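Local coordinates for protein internalin C2 (Listeria monocytogenes serotype 4b str. F2365, PDB 4FHO) that is a leucine-rich-repeat protein of the internalin family and probably takes part in adhesion of the bacterium to host cells or in their invasion, at residues Val17-Asp21 and Pro22-Asn26; Thr129-Ala132 and Gly133-Asn136; Ile147-Ile150 and Ser151-Ala154; Val206-Asp210 and Asn211-Asp215. All coordinates share one frame; numbering follows the deposited sequence. Where two conformers were deposited one is given.

Contact 1. Residues Val17-Asp21 and Pro22-Asn26; sequences VIFPD and PALAN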
loop_
_atom_site.group_PDB
_atom_site.type_symbol
_atom_site.label_atom_id
_atom_site.label_comp_id
_atom_site.label_asym_id
_atom_site.label_seq_id
_atom_site.Cartn_x
_atom_site.Cartn_y
_atom_site.Cartn_z
ATOM N N VAL A 17 -19.453 -17.949 -8.142
ATOM C CA VAL A 17 -20.344 -17.788 -6.971
ATOM C C VAL A 17 -19.543 -17.157 -5.839
ATOM O O VAL A 17 -19.967 -16.148 -5.272
ATOM C CB VAL A 17 -20.917 -19.136 -6.469
ATOM C CG1 VAL A 17 -21.641 -18.983 -5.127
ATOM C CG2 VAL A 17 -21.856 -19.748 -7.504
ATOM N N ILE A 18 -18.404 -17.783 -5.516
ATOM C CA ILE A 18 -17.462 -17.312 -4.474
ATOM C C ILE A 18 -16.937 -15.905 -4.804
ATOM O O ILE A 18 -16.917 -15.044 -3.940
ATOM C CB ILE A 18 -16.230 -18.250 -4.328
ATOM C CG1 ILE A 18 -16.613 -19.678 -3.931
ATOM C CG2 ILE A 18 -15.256 -17.730 -3.270
ATOM C CD1 ILE A 18 -15.482 -20.652 -4.197
ATOM N N PHE A 19 -16.498 -15.703 -6.051
ATOM C CA PHE A 19 -15.971 -14.418 -6.543
ATOM C C PHE A 19 -16.973 -13.847 -7.551
ATOM O O PHE A 19 -16.891 -14.162 -8.750
ATOM C CB PHE A 19 -14.606 -14.611 -7.188
ATOM C CG PHE A 19 -13.568 -15.131 -6.244
ATOM C CD1 PHE A 19 -12.792 -14.252 -5.489
ATOM C CD2 PHE A 19 -13.363 -16.506 -6.093
ATOM C CE1 PHE A 19 -11.825 -14.734 -4.611
ATOM C CE2 PHE A 19 -12.401 -16.991 -5.206
ATOM C CZ PHE A 19 -11.633 -16.101 -4.460
ATOM N N PRO A 20 -17.954 -13.044 -7.067
ATOM C CA PRO A 20 -18.981 -12.539 -7.997
ATOM C C PRO A 20 -18.494 -11.566 -9.082
ATOM O O PRO A 20 -19.113 -11.494 -10.131
ATOM C CB PRO A 20 -20.025 -11.899 -7.066
ATOM C CG PRO A 20 -19.328 -11.681 -5.777
ATOM C CD PRO A 20 -18.348 -12.803 -5.665
ATOM N N ASP A 21 -17.388 -10.867 -8.849
ATOM C CA ASP A 21 -16.791 -10.003 -9.868
ATOM C C ASP A 21 -16.171 -10.864 -10.994
ATOM O O ASP A 21 -15.230 -11.595 -10.715
ATOM C CB ASP A 21 -15.724 -9.105 -9.248
ATOM C CG ASP A 21 -15.304 -8.001 -10.160
ATOM O OD1 ASP A 21 -14.549 -8.288 -11.119
ATOM O OD2 ASP A 21 -15.711 -6.840 -9.908
ATOM N N PRO A 22 -16.672 -10.759 -12.252
ATOM C CA PRO A 22 -16.127 -11.600 -13.345
ATOM C C PRO A 22 -14.621 -11.469 -13.599
ATOM O O PRO A 22 -13.970 -12.485 -13.880
ATOM C CB PRO A 22 -16.929 -11.155 -14.582
ATOM C CG PRO A 22 -18.178 -10.590 -14.032
ATOM C CD PRO A 22 -17.771 -9.914 -12.752
ATOM N N ALA A 23 -14.078 -10.255 -13.474
ATOM C CA ALA A 23 -12.623 -10.028 -13.624
ATOM C C ALA A 23 -11.812 -10.762 -12.558
ATOM O O ALA A 23 -10.799 -11.401 -12.861
ATOM C CB ALA A 23 -12.294 -8.537 -13.590
ATOM N N LEU A 24 -12.272 -10.696 -11.318
ATOM C CA LEU A 24 -11.572 -11.364 -10.222
ATOM C C LEU A 24 -11.757 -12.883 -10.287
ATOM O O LEU A 24 -10.805 -13.623 -10.046
ATOM C CB LEU A 24 -12.006 -10.809 -8.863
ATOM C CG LEU A 24 -11.083 -11.110 -7.683
ATOM C CD1 LEU A 24 -9.709 -10.499 -7.913
ATOM C CD2 LEU A 24 -11.685 -10.579 -6.391
ATOM N N ALA A 25 -12.969 -13.315 -10.638
ATOM C CA ALA A 25 -13.278 -14.708 -10.981
ATOM C C ALA A 25 -12.323 -15.250 -12.027
ATOM O O ALA A 25 -11.804 -16.350 -11.866
ATOM C CB ALA A 25 -14.710 -14.834 -11.490
ATOM N N ASN A 26 -12.077 -14.468 -13.085
ATOM C CA ASN A 26 -11.143 -14.873 -14.144
ATOM C C ASN A 26 -9.720 -15.066 -13.604
ATOM O O ASN A 26 -9.036 -16.017 -13.989
ATOM C CB ASN A 26 -11.145 -13.866 -15.311
ATOM C CG ASN A 26 -10.304 -14.337 -16.483
ATOM O OD1 ASN A 26 -10.648 -15.311 -17.144
ATOM N ND2 ASN A 26 -9.177 -13.679 -16.712
#
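Asp-21 stands right before helix 22-31 and opens it with a backbone bond from Ala-25 N to Asp-21 O, 2.8 Å long and nearly straight. Asp-21 is the N-cap of this helix. CG lies anti to the backbone N (chi1 -167°), and this swings the carboxylate over the first turn. OD1 then faces two backbone N-H groups. Both bonds to it are weak. Leu-24 N is 3.3 Å from Asp-21 OD1, and the bond is fairly straight at 156°. Ala-23 N is nearer to Asp-21 OD1, at 3.1 Å, but its bond is strongly bent at 121°. OD2 has its stronger partner outside the turn, in the backbone N of Thr-60.

Phe-19 and Leu-24 form the apolar side of the contact. Leu-24 CD2 meets the Phe-19 ring obliquely, 3.9 Å from Phe-19 CD1. Further back, the CB atoms of Phe-19 and Ala-25 lie 4.3 Å apart. Phe-19 is the first residue to leave the helical path after helix 15-18, so this packing draws the end of one helix against the start of the next. Phe-19 also touches Leu-46 of helix 43-47, inside the N-terminal domain of the adhesion/invasion proteins.

The two carboxylate oxygens of Asp-21 thus serve two parts of the chain. OD1 caps the helix and OD2 holds the backbone at Thr-60. The N-H groups of the helix start, and its dipole, would probably stabilise the negative charge of this buried carboxylate.

Contact 2. Residues Thr129-Ala132 and Gly133-Asn136; sequences TPLA and GLSN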
loop_
_atom_site.group_PDB
_atom_site.type_symbol
_atom_site.label_atom_id
_atom_site.label_comp_id
_atom_site.label_asym_id
_atom_site.label_seq_id
_atom_site.Cartn_x
_atom_site.Cartn_y
_atom_site.Cartn_z
ATOM N N THR A 129 -4.191 7.422 9.333
ATOM C CA THR A 129 -4.315 6.920 10.702
ATOM C C THR A 129 -4.405 5.380 10.828
ATOM O O THR A 129 -3.711 4.808 11.678
ATOM C CB THR A 129 -5.461 7.611 11.476
ATOM O OG1 THR A 129 -5.362 9.030 11.345
ATOM C CG2 THR A 129 -5.315 7.342 12.949
ATOM N N PRO A 130 -5.171 4.696 9.945
ATOM C CA PRO A 130 -5.203 3.224 9.985
ATOM C C PRO A 130 -3.877 2.494 9.733
ATOM O O PRO A 130 -3.768 1.325 10.080
ATOM C CB PRO A 130 -6.219 2.878 8.885
ATOM C CG PRO A 130 -7.136 4.058 8.864
ATOM C CD PRO A 130 -6.149 5.192 8.959
ATOM N N LEU A 131 -2.880 3.164 9.169
ATOM C CA LEU A 131 -1.581 2.532 8.912
ATOM C C LEU A 131 -0.678 2.418 10.159
ATOM O O LEU A 131 0.289 1.653 10.128
ATOM C CB LEU A 131 -0.840 3.256 7.762
ATOM C CG LEU A 131 -1.618 3.544 6.462
ATOM C CD1 LEU A 131 -0.665 3.997 5.350
ATOM C CD2 LEU A 131 -2.452 2.358 5.989
ATOM N N ALA A 132 -0.984 3.135 11.251
ATOM C CA ALA A 132 -0.081 3.169 12.436
ATOM C C ALA A 132 0.296 1.817 13.053
ATOM O O ALA A 132 1.379 1.696 13.624
ATOM C CB ALA A 132 -0.634 4.092 13.516
ATOM N N GLY A 133 -0.580 0.819 12.908
ATOM C CA GLY A 133 -0.329 -0.560 13.380
ATOM C C GLY A 133 0.439 -1.490 12.444
ATOM O O GLY A 133 0.748 -2.638 12.812
ATOM N N LEU A 134 0.748 -1.006 11.243
ATOM C CA LEU A 134 1.428 -1.798 10.201
ATOM C C LEU A 134 2.939 -1.700 10.403
ATOM O O LEU A 134 3.672 -1.135 9.580
ATOM C CB LEU A 134 0.991 -1.333 8.816
ATOM C CG LEU A 134 -0.515 -1.288 8.562
ATOM C CD1 LEU A 134 -0.780 -1.031 7.082
ATOM C CD2 LEU A 134 -1.230 -2.546 9.016
ATOM N N SER A 135 3.378 -2.295 11.507
ATOM C CA SER A 135 4.754 -2.154 12.024
ATOM C C SER A 135 5.819 -2.839 11.157
ATOM O O SER A 135 6.996 -2.505 11.273
ATOM C CB SER A 135 4.857 -2.680 13.464
ATOM O OG SER A 135 4.474 -4.045 13.531
ATOM N N ASN A 136 5.408 -3.788 10.310
ATOM C CA ASN A 136 6.315 -4.436 9.340
ATOM C C ASN A 136 6.468 -3.724 7.988
ATOM O O ASN A 136 7.189 -4.222 7.135
ATOM C CB ASN A 136 5.913 -5.909 9.145
ATOM C CG ASN A 136 6.118 -6.733 10.403
ATOM O OD1 ASN A 136 7.194 -6.734 10.989
ATOM N ND2 ASN A 136 5.079 -7.435 10.821
#
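A tight turn on the back of a leucine-rich repeat brings Leu-131 and Leu-134 together. It lies in the loop between parallel strands 117-119 and 139-141 and follows the 3-10 segment at 129-131, with Leu-131 shared. The backbone closes it with a bond from Leu-134 N to Leu-131 O, 2.9 Å long and fairly straight at 163°. The donor stands above the carbonyl plane, 46° out of it. Leu-134 is also the centre of an inverse gamma turn, in which Ser-135 N gives a weak bond to Gly-133 O. The two turns overlap at Gly-133 and Leu-134.

Both leucines have CG anti to their own carbonyl carbon. Their branches run to the same side of the turn. They meet through one methyl each, Leu-131 CD2 and Leu-134 CD1, 3.9 Å apart. Leu-134 also lies against the backbone of the turn. Its CB is 3.3 Å from Leu-131 O, and its CG is 3.4 Å from that same oxygen. The carbonyl is thus covered by the side chain of the residue whose N-H it accepts.

Both leucines rest on Leu-118 of strand 117-119. Leu-131 also reaches Val-106 and Ile-109 in the preceding loop. Beyond the turn, Asn-136 ND2 bonds to Gln-113 O and Ser-135 O accepts from Asn-158 ND2, tying it to the loops before and after.

Contact 3. Residues Ile147-Ile150 and Ser151-Ala154; sequences ITNI and SPLA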
loop_
_atom_site.group_PDB
_atom_site.type_symbol
_atom_site.label_atom_id
_atom_site.label_comp_id
_atom_site.label_asym_id
_atom_site.label_seq_id
_atom_site.Cartn_x
_atom_site.Cartn_y
_atom_site.Cartn_z
ATOM N N ILE A 147 -3.384 14.019 1.553
ATOM C CA ILE A 147 -2.914 13.742 2.898
ATOM C C ILE A 147 -2.177 14.979 3.413
ATOM O O ILE A 147 -1.358 15.575 2.705
ATOM C CB ILE A 147 -1.967 12.516 2.935
ATOM C CG1 ILE A 147 -2.730 11.235 2.520
ATOM C CG2 ILE A 147 -1.338 12.346 4.334
ATOM C CD1 ILE A 147 -1.831 10.121 2.028
ATOM N N THR A 148 -2.476 15.349 4.651
ATOM C CA THR A 148 -1.840 16.457 5.353
ATOM C C THR A 148 -0.926 15.943 6.466
ATOM O O THR A 148 0.236 16.295 6.505
ATOM C CB THR A 148 -2.903 17.432 5.913
ATOM O OG1 THR A 148 -3.848 16.719 6.724
ATOM C CG2 THR A 148 -3.671 18.079 4.782
ATOM N N ASN A 149 -1.442 15.072 7.329
ATOM C CA ASN A 149 -0.771 14.666 8.567
ATOM C C ASN A 149 -0.025 13.326 8.396
ATOM O O ASN A 149 -0.637 12.345 8.013
ATOM C CB ASN A 149 -1.828 14.563 9.686
ATOM C CG ASN A 149 -1.231 14.442 11.079
ATOM O OD1 ASN A 149 -0.026 14.605 11.286
ATOM N ND2 ASN A 149 -2.089 14.188 12.052
ATOM N N ILE A 150 1.284 13.322 8.702
ATOM C CA ILE A 150 2.143 12.120 8.654
ATOM C C ILE A 150 2.341 11.516 10.065
ATOM O O ILE A 150 3.015 10.492 10.219
ATOM C CB ILE A 150 3.519 12.447 8.024
ATOM C CG1 ILE A 150 3.380 13.014 6.613
ATOM C CG2 ILE A 150 4.405 11.219 7.876
ATOM C CD1 ILE A 150 4.738 13.229 5.971
ATOM N N SER A 151 1.724 12.106 11.101
ATOM C CA SER A 151 1.872 11.598 12.491
ATOM C C SER A 151 1.716 10.069 12.655
ATOM O O SER A 151 2.538 9.458 13.338
ATOM C CB SER A 151 0.936 12.327 13.472
ATOM O OG SER A 151 1.354 13.671 13.592
ATOM N N PRO A 152 0.719 9.449 11.981
ATOM C CA PRO A 152 0.555 7.995 12.076
ATOM C C PRO A 152 1.694 7.119 11.566
ATOM O O PRO A 152 1.723 5.953 11.929
ATOM C CB PRO A 152 -0.711 7.741 11.247
ATOM C CG PRO A 152 -1.477 9.006 11.380
ATOM C CD PRO A 152 -0.401 10.031 11.221
ATOM N N LEU A 153 2.600 7.659 10.741
ATOM C CA LEU A 153 3.790 6.928 10.283
ATOM C C LEU A 153 4.966 6.859 11.261
ATOM O O LEU A 153 5.886 6.069 11.031
ATOM C CB LEU A 153 4.315 7.509 8.954
ATOM C CG LEU A 153 3.348 7.742 7.800
ATOM C CD1 LEU A 153 4.133 8.158 6.560
ATOM C CD2 LEU A 153 2.510 6.501 7.531
ATOM N N ALA A 154 4.941 7.646 12.343
ATOM C CA ALA A 154 6.089 7.803 13.254
ATOM C C ALA A 154 6.637 6.507 13.856
ATOM O O ALA A 154 7.849 6.371 14.032
ATOM C CB ALA A 154 5.769 8.803 14.368
#
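Asn-149 OD1 takes two hydrogen bonds from Ser-151. The shorter comes from the hydroxyl, with Ser-151 OG 2.8 Å from Asn-149 OD1. This donor lies close to the amide plane, tilted 16° from it. The backbone Ser-151 N also donates to Asn-149 OD1, at 3.1 Å, but from well above the plane. The two donors thus grip one oxygen from different directions. Asn-149 has CG anti to the backbone N (chi1 -168°), which turns the amide forward along the chain to meet Ser-151. The bond from Ser-151 N to Asn-149 OD1 makes an Asx turn at the start of the 3-10 segment, and the serine hydroxyl adds a second bond to the same oxygen.

The next bond belongs to the backbone. Leu-153 N donates to Ile-150 O at 2.9 Å and closes the first 3-10 turn. Pro-152 has no N-H to offer, and its CD packs 3.3 Å from Ile-150 C.

On the inner side, Ile-150 and Leu-153 meet through methyl groups. The contact of Ile-150 CG2 with Leu-153 CD1, 3.3 Å, is unusually short. It is doubtful in detail, because Ile-150 was modelled in two conformers.

The turn lies between parallel strands 139-141 and 161-163. The side chain of Ile-150 touches Ile-164, Val-169 and Leu-175 of the next coil. Before the turn, Ile-147 packs on Val-128 of the preceding coil, while its N bonds to Asn-167 OD1 of the following one.

Contact 4. Residues Val206-Asp210 and Asn211-Asp215; sequences VHLKD and NQISD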
loop_
_atom_site.group_PDB
_atom_site.type_symbol
_atom_site.label_atom_id
_atom_site.label_comp_id
_atom_site.label_asym_id
_atom_site.label_seq_id
_atom_site.Cartn_x
_atom_site.Cartn_y
_atom_site.Cartn_z
ATOM N N VAL A 206 16.440 11.988 -2.121
ATOM C CA VAL A 206 15.458 12.877 -1.514
ATOM C C VAL A 206 14.868 13.754 -2.611
ATOM O O VAL A 206 15.575 14.535 -3.212
ATOM C CB VAL A 206 16.060 13.719 -0.390
ATOM C CG1 VAL A 206 14.970 14.498 0.346
ATOM C CG2 VAL A 206 16.779 12.825 0.606
ATOM N N HIS A 207 13.584 13.602 -2.907
ATOM C CA HIS A 207 12.918 14.407 -3.931
ATOM C C HIS A 207 12.029 15.406 -3.230
ATOM O O HIS A 207 11.042 15.027 -2.582
ATOM C CB HIS A 207 12.139 13.536 -4.918
ATOM C CG HIS A 207 12.988 12.789 -5.927
ATOM N ND1 HIS A 207 12.435 12.111 -6.957
ATOM C CD2 HIS A 207 14.349 12.630 -6.047
ATOM C CE1 HIS A 207 13.410 11.548 -7.690
ATOM N NE2 HIS A 207 14.579 11.876 -7.140
ATOM N N LEU A 208 12.371 16.692 -3.345
ATOM C CA LEU A 208 11.654 17.790 -2.674
ATOM C C LEU A 208 11.304 18.947 -3.622
ATOM O O LEU A 208 11.219 20.079 -3.187
ATOM C CB LEU A 208 12.479 18.280 -1.473
ATOM C CG LEU A 208 12.638 17.318 -0.283
ATOM C CD1 LEU A 208 13.753 17.800 0.633
ATOM C CD2 LEU A 208 11.370 17.142 0.518
ATOM N N LYS A 209 11.022 18.649 -4.899
ATOM C CA LYS A 209 10.630 19.682 -5.887
ATOM C C LYS A 209 9.277 20.299 -5.514
ATOM O O LYS A 209 8.494 19.651 -4.871
ATOM C CB LYS A 209 10.525 19.106 -7.311
ATOM C CG LYS A 209 11.834 18.542 -7.846
ATOM C CD LYS A 209 11.691 17.866 -9.200
ATOM C CE LYS A 209 11.340 18.835 -10.300
ATOM N NZ LYS A 209 11.789 18.339 -11.632
ATOM N N ASP A 210 9.046 21.552 -5.913
ATOM C CA ASP A 210 7.766 22.271 -5.685
ATOM C C ASP A 210 7.312 22.222 -4.218
ATOM O O ASP A 210 6.164 21.922 -3.902
ATOM C CB ASP A 210 6.674 21.770 -6.653
ATOM C CG ASP A 210 6.917 22.221 -8.083
ATOM O OD1 ASP A 210 6.474 23.333 -8.437
ATOM O OD2 ASP A 210 7.553 21.472 -8.853
ATOM N N ASN A 211 8.266 22.492 -3.333
ATOM C CA ASN A 211 8.024 22.747 -1.922
ATOM C C ASN A 211 8.535 24.168 -1.654
ATOM O O ASN A 211 8.898 24.867 -2.595
ATOM C CB ASN A 211 8.718 21.667 -1.092
ATOM C CG ASN A 211 7.929 20.376 -1.039
ATOM O OD1 ASN A 211 6.884 20.291 -0.369
ATOM N ND2 ASN A 211 8.419 19.357 -1.731
ATOM N N GLN A 212 8.520 24.609 -0.397
ATOM C CA GLN A 212 8.846 25.997 -0.036
ATOM C C GLN A 212 10.029 26.007 0.931
ATOM O O GLN A 212 9.919 26.494 2.051
ATOM C CB GLN A 212 7.601 26.692 0.557
ATOM C CG GLN A 212 6.416 26.746 -0.411
ATOM C CD GLN A 212 5.434 25.597 -0.238
ATOM O OE1 GLN A 212 4.786 25.483 0.807
ATOM N NE2 GLN A 212 5.297 24.753 -1.269
ATOM N N ILE A 213 11.162 25.488 0.456
ATOM C CA ILE A 213 12.358 25.224 1.267
ATOM C C ILE A 213 13.415 26.314 1.028
ATOM O O ILE A 213 13.770 26.589 -0.117
ATOM C CB ILE A 213 12.933 23.821 0.953
ATOM C CG1 ILE A 213 11.941 22.726 1.389
ATOM C CG2 ILE A 213 14.276 23.602 1.643
ATOM C CD1 ILE A 213 12.221 21.354 0.816
ATOM N N SER A 214 13.885 26.932 2.117
ATOM C CA SER A 214 14.952 27.955 2.120
ATOM C C SER A 214 16.308 27.435 2.619
ATOM O O SER A 214 17.351 27.845 2.102
ATOM C CB SER A 214 14.558 29.129 3.032
ATOM O OG SER A 214 13.462 29.859 2.515
ATOM N N ASP A 215 16.281 26.556 3.625
ATOM C CA ASP A 215 17.465 26.132 4.378
ATOM C C ASP A 215 17.691 24.637 4.131
ATOM O O ASP A 215 16.864 23.822 4.533
ATOM C CB ASP A 215 17.220 26.423 5.871
ATOM C CG ASP A 215 18.416 26.098 6.772
ATOM O OD1 ASP A 215 19.537 25.831 6.283
ATOM O OD2 ASP A 215 18.218 26.127 8.008
HETATM O O HOH W 1 11.246 22.822 -4.126
#
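Leu-208 meets Ile-213 across the bend that leaves strand 205-207. Just before it the strand pairs with both neighbours, Val-206 with Ile-227 and Thr-229, and His-207 with Leu-184 and Ala-186. Leu-208 then turns its side chain inward. Ile-213 CD1 is 3.8 Å from Leu-208 CB and 3.9 Å from Leu-208 CD1. The two side chains cross at about a right angle, with Ile-213 CD1 set against both the CB and one methyl of the leucine.

Leu-208 also works through its carbonyl. Asn-211 ND2 donates to Leu-208 O in a weak bond of 3.2 Å, straight at 169°. A water spans the same turn. It lies 2.9 Å from Leu-208 O, to which it probably donates, though other acceptors compete for its protons. It also accepts from Asn-211 N at 3.1 Å.

Lys-209 follows with its side chain pointing away, and Asn-211 ND2 passes 3.2 Å from Lys-209 O. At Asp-210 the backbone takes positive phi (51°) and turns sharply, and this returns the Asn-211 amide to the carbonyl of Leu-208. CG of Asn-211 is anti to its carbonyl carbon (chi1 -80°), which helps to place the amide there.

The stronger bonds of that amide go to the preceding coil: ND2 to Ala-186 O and OD1 to Ile-191 N. An asparagine at this place is a characteristic feature of the leucine-rich repeat. Its amide satisfies backbone groups of two successive turns, so a polar side chain links coil to coil.

Contact 1 belongs to the N-terminal domain, and contacts 2 to 4 to the leucine-rich repeats. Contact 1 lies about 45 Å from contact 4, centre to centre. Contacts 1 to 3 are partly buried, and contact 4 is at the surface. Contacts 2 and 3 sit in successive coils and touch directly, Thr-129 and Ala-132 packing on Pro-152. Each sets a leucine of a short 3-10 segment into the core, but contact 3 adds a polar asparagine-serine clasp at its exposed edge. In contact 4 an asparagine and a water join the polar groups beside one apolar pair. Contact 1 alone uses a carboxylate, which caps a helix. The repeat turns use backbone groups, joined by an asparagine side chain in contacts 3 and 4.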